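Local coordinates for protein possible TctC subunit of the Tripartite Tricarboxylate Transport(TTT) Family (Rhodopseudomonas palustris, PDB 6HKE) that binds malate as a periplasmic substrate-binding protein and probably delivers it to a tripartite tricarboxylate transporter for uptake into the cell, at residues A[112-117]-A[191-196]; A[207-212]-A[221-226]. The protein carries 2 engineered substitutions. All coordinates share one frame; numbering follows the deposited sequence.

How the contacts relate
Contact 1 lies on strand 102-118 and contact 2 on its sheet neighbour, strand 205-210, in the mixed sheet of this type II periplasmic binding protein. Contact 1 joins strand 102-118 to strand 188-192 and the start of helix 193-201, and holds the pocket residue Q192. Contact 2 joins strand 205-210 to the loop that follows it; their centres are about 10 Å apart. Probable backbone hydrogen bonds tie them directly: V113 O to A211 N is 2.7 Å and L115 O to Y208 N is 2.8 Å. L114 CD2 also packs 3.4 Å from I210 CB. Contact 2 stands farther from malate, the nearest side-chain atoms of I210 and Q192 lying about 10 Å apart.

Contact 1 of 2, residues A[112-117]-A[191-196]; sequences PVLLLA and DQIVNA. With MLT (D-malate), chain D; LMR ((2S)-2-hydroxybutanedioic acid), chain E.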
ATOM      1  N   PRO A 112       2.729  -3.997  -7.673  1.00 26.20           N
ATOM      2  CA  PRO A 112       1.376  -4.404  -8.021  1.00 26.17           C
ATOM      3  C   PRO A 112       0.605  -5.006  -6.837  1.00 25.90           C
ATOM      4  O   PRO A 112       1.175  -5.407  -5.820  1.00 27.10           O
ATOM      5  CB  PRO A 112       1.589  -5.414  -9.144  1.00 25.34           C
ATOM      6  CG  PRO A 112       2.952  -6.000  -8.845  1.00 27.18           C
ATOM      7  CD  PRO A 112       3.760  -4.851  -8.279  1.00 26.90           C
ATOM      8  N   VAL A 113      -0.701  -4.997  -7.019  1.00 25.29           N
ATOM      9  CA  VAL A 113      -1.733  -5.606  -6.150  1.00 25.40           C
ATOM     10  C   VAL A 113      -2.205  -6.897  -6.827  1.00 27.16           C
ATOM     11  O   VAL A 113      -2.346  -6.909  -8.088  1.00 26.48           O
ATOM     12  CB  VAL A 113      -2.892  -4.614  -5.973  1.00 25.50           C
ATOM     13  CG1 VAL A 113      -4.159  -5.284  -5.467  1.00 26.60           C
ATOM     14  CG2 VAL A 113      -2.482  -3.463  -5.077  1.00 26.32           C
ATOM     15  N   LEU A 114      -2.490  -7.907  -6.002  1.00 26.54           N
ATOM     16  CA  LEU A 114      -2.955  -9.256  -6.386  1.00 25.87           C
ATOM     17  C   LEU A 114      -4.331  -9.509  -5.781  1.00 25.84           C
ATOM     18  O   LEU A 114      -4.532  -9.165  -4.607  1.00 24.11           O
ATOM     19  CB  LEU A 114      -1.968 -10.275  -5.824  1.00 28.73           C
ATOM     20  CG  LEU A 114      -0.658 -10.381  -6.587  1.00 30.80           C
ATOM     21  CD1 LEU A 114       0.356 -11.197  -5.815  1.00 33.96           C
ATOM     22  CD2 LEU A 114      -0.904 -11.016  -7.943  1.00 34.65           C
ATOM     23  N   LEU A 115      -5.207 -10.166  -6.538  1.00 25.87           N
ATOM     24  CA  LEU A 115      -6.468 -10.728  -6.007  1.00 25.53           C
ATOM     25  C   LEU A 115      -6.145 -12.100  -5.426  1.00 25.06           C
ATOM     26  O   LEU A 115      -5.753 -12.956  -6.203  1.00 30.49           O
ATOM     27  CB  LEU A 115      -7.479 -10.810  -7.146  1.00 25.29           C
ATOM     28  CG  LEU A 115      -8.766 -11.535  -6.805  1.00 26.07           C
ATOM     29  CD1 LEU A 115      -9.439 -10.904  -5.592  1.00 25.89           C
ATOM     30  CD2 LEU A 115      -9.686 -11.550  -8.007  1.00 27.30           C
ATOM     31  N   LEU A 116      -6.195 -12.253  -4.101  1.00 25.08           N
ATOM     32  CA  LEU A 116      -5.909 -13.532  -3.403  1.00 24.26           C
ATOM     33  C   LEU A 116      -7.222 -14.126  -2.918  1.00 24.63           C
ATOM     34  O   LEU A 116      -8.160 -13.364  -2.668  1.00 26.30           O
ATOM     35  CB  LEU A 116      -5.032 -13.310  -2.180  1.00 23.36           C
ATOM     36  CG  LEU A 116      -3.778 -12.484  -2.373  1.00 25.29           C
ATOM     37  CD1 LEU A 116      -3.012 -12.477  -1.066  1.00 26.64           C
ATOM     38  CD2 LEU A 116      -2.923 -13.022  -3.515  1.00 26.27           C
ATOM     39  N   ALA A 117      -7.268 -15.432  -2.734  1.00 24.58           N
ATOM     40  CA  ALA A 117      -8.388 -16.067  -2.016  1.00 23.81           C
ATOM     41  C   ALA A 117      -7.833 -17.143  -1.107  1.00 24.04           C
ATOM     42  O   ALA A 117      -6.664 -17.575  -1.297  1.00 20.43           O
ATOM     43  CB  ALA A 117      -9.395 -16.622  -2.988  1.00 25.02           C
ATOM     44  N   ASP A 191      -4.355  -7.560  -2.265  1.00 26.05           N
ATOM     45  CA  ASP A 191      -3.201  -7.224  -1.396  1.00 26.34           C
ATOM     46  C   ASP A 191      -1.986  -6.820  -2.246  1.00 24.13           C
ATOM     47  O   ASP A 191      -1.854  -7.248  -3.381  1.00 22.91           O
ATOM     48  CB  ASP A 191      -2.937  -8.371  -0.425  1.00 28.00           C
ATOM     49  CG  ASP A 191      -2.153  -7.998   0.832  1.00 30.95           C
ATOM     50  OD1 ASP A 191      -1.921  -6.794   1.057  1.00 31.00           O
ATOM     51  OD2 ASP A 191      -1.767  -8.933   1.581  1.00 34.61           O
ATOM     52  N   GLN A 192      -1.140  -5.987  -1.662  1.00 23.62           N
ATOM     53  CA  GLN A 192       0.205  -5.639  -2.164  1.00 24.88           C
ATOM     54  C   GLN A 192       1.069  -6.911  -2.232  1.00 26.21           C
ATOM     55  O   GLN A 192       1.029  -7.752  -1.308  1.00 24.37           O
ATOM     56  CB  GLN A 192       0.766  -4.538  -1.261  1.00 26.23           C
ATOM     57  CG  GLN A 192       0.091  -3.195  -1.510  1.00 26.65           C
ATOM     58  CD  GLN A 192       0.235  -2.248  -0.354  1.00 26.22           C
ATOM     59  OE1 GLN A 192       1.146  -1.420  -0.340  1.00 26.41           O
ATOM     60  NE2 GLN A 192      -0.634  -2.402   0.639  1.00 26.26           N
ATOM     61  N   ILE A 193       1.843  -7.030  -3.306  1.00 26.52           N
ATOM     62  CA  ILE A 193       2.631  -8.244  -3.635  1.00 26.05           C
ATOM     63  C   ILE A 193       3.598  -8.575  -2.485  1.00 25.42           C
ATOM     64  O   ILE A 193       3.751  -9.779  -2.215  1.00 27.23           O
ATOM     65  CB  ILE A 193       3.324  -8.064  -5.005  1.00 26.68           C
ATOM     66  CG1 ILE A 193       3.911  -9.380  -5.512  1.00 27.64           C
ATOM     67  CG2 ILE A 193       4.364  -6.967  -4.965  1.00 25.08           C
ATOM     68  CD1 ILE A 193       4.308  -9.345  -6.961  1.00 30.12           C
ATOM     69  N   VAL A 194       4.230  -7.590  -1.835  1.00 25.60           N
ATOM     70  CA  VAL A 194       5.216  -7.871  -0.740  1.00 28.23           C
ATOM     71  C   VAL A 194       4.528  -8.607   0.411  1.00 24.69           C
ATOM     72  O   VAL A 194       5.159  -9.438   1.012  1.00 25.55           O
ATOM     73  CB  VAL A 194       5.963  -6.631  -0.209  1.00 30.26           C
ATOM     74  CG1 VAL A 194       6.841  -6.015  -1.276  1.00 31.86           C
ATOM     75  CG2 VAL A 194       5.028  -5.604   0.380  1.00 33.20           C
ATOM     76  N   ASN A 195       3.269  -8.327   0.704  1.00 25.67           N
ATOM     77  CA  ASN A 195       2.548  -9.108   1.736  1.00 27.31           C
ATOM     78  C   ASN A 195       2.211 -10.504   1.207  1.00 27.61           C
ATOM     79  O   ASN A 195       2.331 -11.464   1.988  1.00 31.75           O
ATOM     80  CB  ASN A 195       1.253  -8.440   2.174  1.00 29.30           C
ATOM     81  CG  ASN A 195       0.828  -8.919   3.542  1.00 30.31           C
ATOM     82  OD1 ASN A 195       1.669  -9.101   4.423  1.00 30.76           O
ATOM     83  ND2 ASN A 195      -0.466  -9.111   3.723  1.00 30.94           N
ATOM     84  N   ALA A 196       1.783 -10.613  -0.051  1.00 25.79           N
ATOM     85  CA  ALA A 196       1.177 -11.842  -0.610  1.00 27.16           C
ATOM     86  C   ALA A 196       2.256 -12.910  -0.870  1.00 28.83           C
ATOM     87  O   ALA A 196       1.940 -14.112  -0.765  1.00 28.07           O
ATOM     88  CB  ALA A 196       0.425 -11.505  -1.868  1.00 28.50           C
TER
HETATM   89  C1  MLT D 401      -3.305  -1.339   2.942  0.50 25.58           C
HETATM   90  O1  MLT D 401      -3.442  -0.222   2.396  0.50 27.17           O
HETATM   91  O2  MLT D 401      -4.062  -2.289   2.640  0.50 27.40           O
HETATM   92  C2  MLT D 401      -2.239  -1.500   4.001  0.50 24.87           C
HETATM   93  O3  MLT D 401      -0.913  -1.047   3.658  0.50 24.46           O
HETATM   94  C3  MLT D 401      -2.014  -2.940   4.354  0.50 25.36           C
HETATM   95  C4  MLT D 401      -0.973  -2.874   5.441  0.50 25.30           C
HETATM   96  O4  MLT D 401       0.100  -2.241   5.244  0.50 23.34           O
HETATM   97  O5  MLT D 401      -1.273  -3.438   6.513  0.50 25.36           O
HETATM   98  C1  LMR E 402      -3.423  -1.606   2.802  0.50 21.59           C
HETATM   99  O1A LMR E 402      -3.530  -0.378   2.942  0.50 22.44           O
HETATM  100  O1B LMR E 402      -4.225  -2.320   2.144  0.50 21.49           O
HETATM  101  C2  LMR E 402      -2.215  -2.289   3.463  0.50 21.68           C
HETATM  102  O2  LMR E 402      -0.962  -1.678   3.177  0.50 21.27           O
HETATM  103  C3  LMR E 402      -2.338  -2.359   4.987  0.50 22.34           C
HETATM  104  C4  LMR E 402      -0.979  -2.779   5.521  0.50 22.43           C
HETATM  105  O4A LMR E 402      -0.896  -3.887   6.083  0.50 23.07           O
HETATM  106  O4B LMR E 402       0.001  -2.017   5.335  0.50 20.64           O
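P112 meets I193 twice: its carbonyl oxygen accepts a bond from I193 N (3.1 Å, 145° at the hydrogen), and its ring CD lies 4.0 Å from I193 CG2. V113 forms an antiparallel non-hydrogen-bonded pair with Q192, the CA atoms 4.4 Å apart. V113 CG1, anti to the backbone N (chi1 163°), approaches the carbonyl oxygen of D191. The next pair, L114 with D191, is hydrogen-bonded in both directions, L114 N to D191 O and D191 N to L114 O each measuring 2.8 Å. L114 CD1 touches both I193 CG1 and A196 CB, and L116 CD1 reaches the same A196 CB at 3.7 Å, so two leucines converge on one methyl group at the start of the helix. On the pocket side Q192 extends beyond CG to bring NE2 to the malate hydroxyl: 2.7 Å to O2 of the (2S) form, but a weak bond to O3 of D-malate, whose position overlaps it. An alanine at Q192 would probably leave that hydroxyl without its amide donor and open a gap beside V150, where the longer side chain now packs. D191 OD2 offers its syn lone pair to N195 ND2, while OD1 bonds to T174 OG1, a second-shell link to a residue whose backbone N holds malate. Q192 occupies the N-cap position, where strand 188-192 gives way to helix 193-201; strand 102-118 runs antiparallel to strand 188-192, with helix 150-162 touching V113 and L115 and strand 205-210 bordering P112 and L114.

Contact 2 of 2, residues A[207-212]-A[221-226]; sequences AYVIAA and DVPTAR
I210 and the P223-A225 backbone make the central link. I210 N donates to P223 O (3.0 Å, 159° at the hydrogen), and A225 N returns a more bent bond to I210 O (3.0 Å, 139°). Two CA-H...O contacts flank them: V209 CA approaches P223 O at 3.2 Å, and T224 CA approaches I210 O. V222 points toward the strand and spreads its two methyl groups over it. CG1, anti to the backbone N, rests 3.7 Å from I210 N, whereas CG2 meets A207 CB at 3.8 Å. The P223 ring brings CD and CG against the Y208 carbonyl oxygen, with CD at 3.4 Å, and its CG also faces V209 CG1. The two I210 backbone bonds define a single beta bridge, I210 with T224, rather than a continued strand pairing. Directly after it, A211 is the centre of an inverse gamma turn, in which A212 N gives a weak bond to I210 O; that oxygen therefore accepts from both A212 N and A225 N. The turn carries A212 O close to T224, 3.3 Å from its CB. A water bonded to A212 O also accepts from R226 N, bridging the two segments beyond the last direct backbone bond. T224 OG1, placed between its backbone N and carbonyl carbon (chi1 58°), accepts from E227 N, which ties the hydroxyl to the chain just after the segment, while CG2 lies against A212 O and I210 CG2. Farther out, I210 packs on P112 and D216, and V222 touches L114 of strand 102-118. A backbone bond between L115 N and V209 O ties strand 205-210 to strand 102-118; the chain turns a corner at Y208, where the tyrosine ring meets that of F129.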
ATOM      1  N   ALA A 207      -3.521 -16.687  -5.708  1.00 27.73           N
ATOM      2  CA  ALA A 207      -3.756 -15.466  -6.506  1.00 27.44           C
ATOM      3  C   ALA A 207      -4.624 -15.857  -7.700  1.00 27.13           C
ATOM      4  O   ALA A 207      -4.383 -16.920  -8.233  1.00 29.11           O
ATOM      5  CB  ALA A 207      -2.441 -14.894  -6.971  1.00 27.94           C
ATOM      6  N   TYR A 208      -5.616 -15.053  -8.072  1.00 27.46           N
ATOM      7  CA  TYR A 208      -6.365 -15.220  -9.336  1.00 28.41           C
ATOM      8  C   TYR A 208      -5.703 -14.353 -10.404  1.00 28.83           C
ATOM      9  O   TYR A 208      -5.321 -14.899 -11.439  1.00 30.68           O
ATOM     10  CB  TYR A 208      -7.844 -14.914  -9.119  1.00 31.88           C
ATOM     11  CG  TYR A 208      -8.576 -16.034  -8.428  1.00 33.32           C
ATOM     12  CD1 TYR A 208      -9.147 -17.055  -9.164  1.00 34.74           C
ATOM     13  CD2 TYR A 208      -8.672 -16.096  -7.046  1.00 34.17           C
ATOM     14  CE1 TYR A 208      -9.828 -18.091  -8.548  1.00 35.64           C
ATOM     15  CE2 TYR A 208      -9.341 -17.132  -6.415  1.00 35.68           C
ATOM     16  CZ  TYR A 208      -9.919 -18.139  -7.170  1.00 35.72           C
ATOM     17  OH  TYR A 208     -10.593 -19.170  -6.570  1.00 37.78           O
ATOM     18  N   VAL A 209      -5.523 -13.055 -10.141  1.00 28.57           N
ATOM     19  CA  VAL A 209      -4.919 -12.124 -11.136  1.00 28.17           C
ATOM     20  C   VAL A 209      -4.009 -11.128 -10.418  1.00 26.23           C
ATOM     21  O   VAL A 209      -4.080 -11.021  -9.192  1.00 27.63           O
ATOM     22  CB  VAL A 209      -5.987 -11.428 -11.996  1.00 27.27           C
ATOM     23  CG1 VAL A 209      -6.661 -12.428 -12.912  1.00 28.89           C
ATOM     24  CG2 VAL A 209      -7.021 -10.686 -11.167  1.00 28.68           C
ATOM     25  N   ILE A 210      -3.113 -10.515 -11.184  1.00 24.19           N
ATOM     26  CA  ILE A 210      -2.264  -9.369 -10.758  1.00 25.37           C
ATOM     27  C   ILE A 210      -2.831  -8.140 -11.472  1.00 24.54           C
ATOM     28  O   ILE A 210      -3.166  -8.258 -12.665  1.00 24.24           O
ATOM     29  CB  ILE A 210      -0.777  -9.654 -11.057  1.00 25.44           C
ATOM     30  CG1 ILE A 210       0.137  -8.557 -10.509  1.00 27.36           C
ATOM     31  CG2 ILE A 210      -0.538  -9.888 -12.537  1.00 25.04           C
ATOM     32  CD1 ILE A 210       1.612  -8.938 -10.542  1.00 26.99           C
ATOM     33  N   ALA A 211      -3.046  -7.053 -10.739  1.00 23.91           N
ATOM     34  CA  ALA A 211      -3.665  -5.815 -11.252  1.00 24.30           C
ATOM     35  C   ALA A 211      -2.572  -4.957 -11.884  1.00 24.13           C
ATOM     36  O   ALA A 211      -2.275  -3.870 -11.343  1.00 26.53           O
ATOM     37  CB  ALA A 211      -4.380  -5.089 -10.150  1.00 24.41           C
ATOM     38  N   ALA A 212      -2.006  -5.457 -12.980  1.00 24.01           N
ATOM     39  CA  ALA A 212      -0.832  -4.891 -13.684  1.00 25.57           C
ATOM     40  C   ALA A 212      -0.983  -5.159 -15.177  1.00 27.11           C
ATOM     41  O   ALA A 212      -1.784  -6.055 -15.542  1.00 30.37           O
ATOM     42  CB  ALA A 212       0.447  -5.504 -13.151  1.00 25.07           C
ATOM     43  N   ASP A 221       3.457 -17.177 -12.764  1.00 30.05           N
ATOM     44  CA  ASP A 221       2.330 -18.094 -13.111  1.00 31.77           C
ATOM     45  C   ASP A 221       0.964 -17.420 -12.832  1.00 29.66           C
ATOM     46  O   ASP A 221      -0.073 -18.022 -13.144  1.00 27.22           O
ATOM     47  CB  ASP A 221       2.543 -19.469 -12.455  1.00 34.58           C
ATOM     48  CG  ASP A 221       3.353 -20.460 -13.308  1.00 40.10           C
ATOM     49  OD1 ASP A 221       3.791 -20.080 -14.427  1.00 40.86           O
ATOM     50  OD2 ASP A 221       3.508 -21.631 -12.881  1.00 42.96           O
ATOM     51  N   VAL A 222       0.950 -16.168 -12.360  1.00 27.61           N
ATOM     52  CA  VAL A 222      -0.292 -15.380 -12.094  1.00 27.74           C
ATOM     53  C   VAL A 222      -0.611 -14.493 -13.303  1.00 25.53           C
ATOM     54  O   VAL A 222       0.178 -13.624 -13.654  1.00 25.59           O
ATOM     55  CB  VAL A 222      -0.130 -14.535 -10.817  1.00 27.34           C
ATOM     56  CG1 VAL A 222      -1.351 -13.663 -10.560  1.00 26.62           C
ATOM     57  CG2 VAL A 222       0.204 -15.397  -9.605  1.00 28.84           C
ATOM     58  N   PRO A 223      -1.786 -14.657 -13.949  1.00 24.48           N
ATOM     59  CA  PRO A 223      -2.142 -13.859 -15.126  1.00 26.19           C
ATOM     60  C   PRO A 223      -2.524 -12.414 -14.776  1.00 25.82           C
ATOM     61  O   PRO A 223      -3.027 -12.150 -13.712  1.00 23.00           O
ATOM     62  CB  PRO A 223      -3.335 -14.611 -15.730  1.00 26.63           C
ATOM     63  CG  PRO A 223      -3.977 -15.289 -14.534  1.00 27.09           C
ATOM     64  CD  PRO A 223      -2.835 -15.623 -13.590  1.00 25.95           C
ATOM     65  N   THR A 224      -2.263 -11.490 -15.695  1.00 28.94           N
ATOM     66  CA  THR A 224      -2.692 -10.079 -15.552  1.00 27.98           C
ATOM     67  C   THR A 224      -4.214 -10.077 -15.578  1.00 29.40           C
ATOM     68  O   THR A 224      -4.801 -11.047 -16.106  1.00 28.42           O
ATOM     69  CB  THR A 224      -2.093  -9.181 -16.631  1.00 27.17           C
ATOM     70  OG1 THR A 224      -2.496  -9.723 -17.884  1.00 27.89           O
ATOM     71  CG2 THR A 224      -0.587  -9.084 -16.544  1.00 27.25           C
ATOM     72  N   ALA A 225      -4.826  -9.046 -15.004  1.00 30.59           N
ATOM     73  CA  ALA A 225      -6.284  -8.847 -15.079  1.00 31.51           C
ATOM     74  C   ALA A 225      -6.680  -8.728 -16.558  1.00 31.68           C
ATOM     75  O   ALA A 225      -7.771  -9.220 -16.907  1.00 32.24           O
ATOM     76  CB  ALA A 225      -6.672  -7.646 -14.268  1.00 32.09           C
ATOM     77  N   ARG A 226      -5.814  -8.123 -17.382  1.00 31.97           N
ATOM     78  CA  ARG A 226      -6.044  -7.913 -18.832  1.00 32.99           C
ATOM     79  C   ARG A 226      -6.249  -9.277 -19.489  1.00 33.29           C
ATOM     80  O   ARG A 226      -7.310  -9.482 -20.104  1.00 31.97           O
ATOM     81  CB  ARG A 226      -4.891  -7.177 -19.523  1.00 36.53           C
ATOM     82  CG  ARG A 226      -4.874  -7.385 -21.038  1.00 41.63           C
ATOM     83  CD  ARG A 226      -4.111  -6.350 -21.838  1.00 45.49           C
ATOM     84  NE  ARG A 226      -4.636  -5.006 -21.608  1.00 52.06           N
ATOM     85  CZ  ARG A 226      -5.642  -4.427 -22.276  1.00 53.79           C
ATOM     86  NH1 ARG A 226      -6.274  -5.061 -23.247  1.00 54.71           N
ATOM     87  NH2 ARG A 226      -6.023  -3.201 -21.956  1.00 53.70           N
TER
HETATM   88  O   HOH W   1      -4.345  -5.912 -16.163  1.00 45.11           O